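Local coordinates for transcription factor IWS1 (Saccharomyces cerevisiae, PDB 3NFQ), which takes part in regulating transcription by RNA polymerase II, this chain being its conserved, largely helical central domain, at residues Ser61-Ala66 and Lys100-Ala105. Residues are numbered along the deposited sequence; the frame is centred on the assembly and turned at random.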
ATOM      1  N   SER A  61       7.883  -2.090   8.826  1.00 25.74           N
ATOM      2  CA  SER A  61       8.007  -2.444  10.246  1.00 27.51           C
ATOM      3  C   SER A  61       6.668  -2.645  10.961  1.00 27.50           C
ATOM      4  O   SER A  61       6.387  -3.710  11.528  1.00 27.34           O
ATOM      5  CB  SER A  61       8.837  -1.394  10.954  1.00 28.52           C
ATOM      6  OG  SER A  61       8.932  -1.751  12.317  1.00 36.00           O
ATOM      7  N   VAL A  62       5.823  -1.628  10.913  1.00 27.36           N
ATOM      8  CA  VAL A  62       4.472  -1.693  11.456  1.00 26.88           C
ATOM      9  C   VAL A  62       3.656  -2.809  10.847  1.00 27.54           C
ATOM     10  O   VAL A  62       3.050  -3.601  11.589  1.00 27.59           O
ATOM     11  CB  VAL A  62       3.721  -0.306  11.332  1.00 26.47           C
ATOM     12  CG1 VAL A  62       2.286  -0.415  11.821  1.00 27.64           C
ATOM     13  CG2 VAL A  62       4.445   0.785  12.135  1.00 26.49           C
ATOM     14  N   LEU A  63       3.615  -2.899   9.510  1.00 26.25           N
ATOM     15  CA  LEU A  63       2.785  -3.908   8.872  1.00 25.60           C
ATOM     16  C   LEU A  63       3.260  -5.328   9.250  1.00 25.56           C
ATOM     17  O   LEU A  63       2.493  -6.261   9.180  1.00 25.56           O
ATOM     18  CB  LEU A  63       2.749  -3.756   7.327  1.00 25.05           C
ATOM     19  CG  LEU A  63       2.004  -2.580   6.676  1.00 25.53           C
ATOM     20  CD1 LEU A  63       2.192  -2.546   5.161  1.00 24.30           C
ATOM     21  CD2 LEU A  63       0.486  -2.642   6.981  1.00 26.38           C
ATOM     22  N   SER A  64       4.517  -5.467   9.679  1.00 26.34           N
ATOM     23  CA  SER A  64       5.072  -6.786   9.969  1.00 28.23           C
ATOM     24  C   SER A  64       4.761  -7.237  11.397  1.00 28.79           C
ATOM     25  O   SER A  64       5.007  -8.395  11.736  1.00 30.69           O
ATOM     26  CB  SER A  64       6.594  -6.763   9.798  1.00 27.41           C
ATOM     27  OG  SER A  64       7.140  -6.252  11.005  1.00 33.10           O
ATOM     28  N   LYS A  65       4.248  -6.356  12.238  1.00 28.60           N
ATOM     29  CA  LYS A  65       4.027  -6.710  13.648  1.00 29.83           C
ATOM     30  C   LYS A  65       2.727  -7.431  13.883  1.00 29.25           C
ATOM     31  O   LYS A  65       1.653  -6.877  13.700  1.00 28.49           O
ATOM     32  CB  LYS A  65       4.153  -5.494  14.551  1.00 29.93           C
ATOM     33  CG  LYS A  65       5.573  -5.065  14.640  1.00 32.41           C
ATOM     34  CD  LYS A  65       5.712  -3.765  15.374  1.00 40.84           C
ATOM     35  CE  LYS A  65       7.148  -3.224  15.274  1.00 43.48           C
ATOM     36  NZ  LYS A  65       8.206  -4.288  15.416  1.00 45.09           N
ATOM     37  N   ALA A  66       2.842  -8.709  14.257  1.00 29.94           N
ATOM     38  CA  ALA A  66       1.684  -9.583  14.432  1.00 30.31           C
ATOM     39  C   ALA A  66       0.626  -8.954  15.330  1.00 30.23           C
ATOM     40  O   ALA A  66      -0.562  -8.993  15.022  1.00 29.76           O
ATOM     41  CB  ALA A  66       2.139 -10.936  15.021  1.00 31.06           C
ATOM     42  N   LYS A 100       7.276  -4.532  -4.130  1.00 15.83           N
ATOM     43  CA  LYS A 100       7.709  -5.770  -3.512  1.00 18.06           C
ATOM     44  C   LYS A 100       7.636  -5.703  -1.982  1.00 16.87           C
ATOM     45  O   LYS A 100       7.197  -6.657  -1.316  1.00 16.54           O
ATOM     46  CB  LYS A 100       9.135  -6.067  -3.949  1.00 18.01           C
ATOM     47  CG  LYS A 100       9.486  -7.453  -3.533  1.00 25.71           C
ATOM     48  CD  LYS A 100      10.972  -7.717  -3.727  1.00 32.47           C
ATOM     49  CE  LYS A 100      11.199  -9.211  -3.512  1.00 37.73           C
ATOM     50  NZ  LYS A 100      12.545  -9.552  -4.034  1.00 44.33           N
ATOM     51  N   SER A 101       8.034  -4.567  -1.416  1.00 15.97           N
ATOM     52  CA  SER A 101       7.961  -4.428   0.041  1.00 16.90           C
ATOM     53  C   SER A 101       6.547  -4.464   0.544  1.00 15.78           C
ATOM     54  O   SER A 101       6.245  -5.093   1.566  1.00 16.87           O
ATOM     55  CB  SER A 101       8.584  -3.122   0.520  1.00 17.14           C
ATOM     56  OG  SER A 101       9.971  -3.156   0.208  1.00 22.42           O
ATOM     57  N   LEU A 102       5.666  -3.728  -0.124  1.00 14.81           N
ATOM     58  CA  LEU A 102       4.258  -3.764   0.324  1.00 14.35           C
ATOM     59  C   LEU A 102       3.571  -5.105   0.133  1.00 14.00           C
ATOM     60  O   LEU A 102       2.819  -5.579   1.017  1.00 14.99           O
ATOM     61  CB  LEU A 102       3.452  -2.633  -0.324  1.00 13.93           C
ATOM     62  CG  LEU A 102       3.862  -1.208   0.076  1.00 12.50           C
ATOM     63  CD1 LEU A 102       2.950  -0.189  -0.668  1.00 15.04           C
ATOM     64  CD2 LEU A 102       3.737  -1.007   1.542  1.00 11.04           C
ATOM     65  N   PHE A 103       3.814  -5.753  -1.000  1.00 14.72           N
ATOM     66  CA  PHE A 103       3.185  -7.038  -1.227  1.00 15.41           C
ATOM     67  C   PHE A 103       3.756  -8.091  -0.254  1.00 15.21           C
ATOM     68  O   PHE A 103       3.050  -8.940   0.231  1.00 17.01           O
ATOM     69  CB  PHE A 103       3.325  -7.466  -2.709  1.00 14.40           C
ATOM     70  CG  PHE A 103       2.162  -7.020  -3.581  1.00 17.16           C
ATOM     71  CD1 PHE A 103       2.336  -6.024  -4.540  1.00 15.78           C
ATOM     72  CD2 PHE A 103       0.925  -7.635  -3.461  1.00 17.45           C
ATOM     73  CE1 PHE A 103       1.241  -5.627  -5.377  1.00 18.98           C
ATOM     74  CE2 PHE A 103      -0.152  -7.233  -4.293  1.00 21.61           C
ATOM     75  CZ  PHE A 103       0.019  -6.246  -5.223  1.00 17.59           C
ATOM     76  N   ALA A 104       5.027  -8.009   0.095  1.00 17.01           N
ATOM     77  CA  ALA A 104       5.535  -8.971   1.057  1.00 18.27           C
ATOM     78  C   ALA A 104       4.903  -8.770   2.430  1.00 19.56           C
ATOM     79  O   ALA A 104       4.573  -9.734   3.147  1.00 19.41           O
ATOM     80  CB  ALA A 104       7.115  -8.879   1.150  1.00 17.04           C
ATOM     81  N   ALA A 105       4.719  -7.509   2.822  1.00 19.36           N
ATOM     82  CA  ALA A 105       4.036  -7.202   4.068  1.00 20.55           C
ATOM     83  C   ALA A 105       2.578  -7.618   4.051  1.00 20.84           C
ATOM     84  O   ALA A 105       2.098  -8.116   5.056  1.00 23.92           O
ATOM     85  CB  ALA A 105       4.186  -5.686   4.398  1.00 21.01           C
TER
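Leu63, in the last part of helix 51-63, packs against Ala105 and Leu102 of helix 96-107, and apolar contact accounts for the whole meeting of the two segments. The methyl of Ala105 points at Leu63 and fits between the root and one tip of that side chain: Ala105 CB lies 3.8 Å from Leu63 CB and equally far from Leu63 CD1. A chi1 of -71° sets CG of the leucine beside the backbone N, and a chi2 of 175° then extends CD1 away from CA, bringing it to Ala105 and Leu102. A single methyl presents so little bulk that the backbones come close, the CA atoms of Leu63 and Ala105 standing 6.0 Å apart. One turn back, Leu102 adds a looser methyl-to-methyl touch, its CD2 being 4.2 Å from Leu63 CD1. Helix 77-85 extends this apolar cluster, with Leu77 and Val81 against Leu63, and Trp84 and Leu85 against Leu102.

No polar bond links the two segments; Ser101 OG turns back to Glu97 O of its own helix. Ser61 O receives two bonds from Ser64, from the backbone N and from the hydroxyl, both reaching the same face of the carbonyl plane. The 2.7 Å bond from Ser64 OG to Ser61 O meets the C=O at 131°, and it ties the Ser64 side chain back to a carbonyl three residues earlier.

All three residues that touch are buried, so the union of helix 51-63 with helix 96-107, part of a TFIIS N-terminal-like helical bundle by family assignment, rests here on hydrophobic burial and close methyl fit.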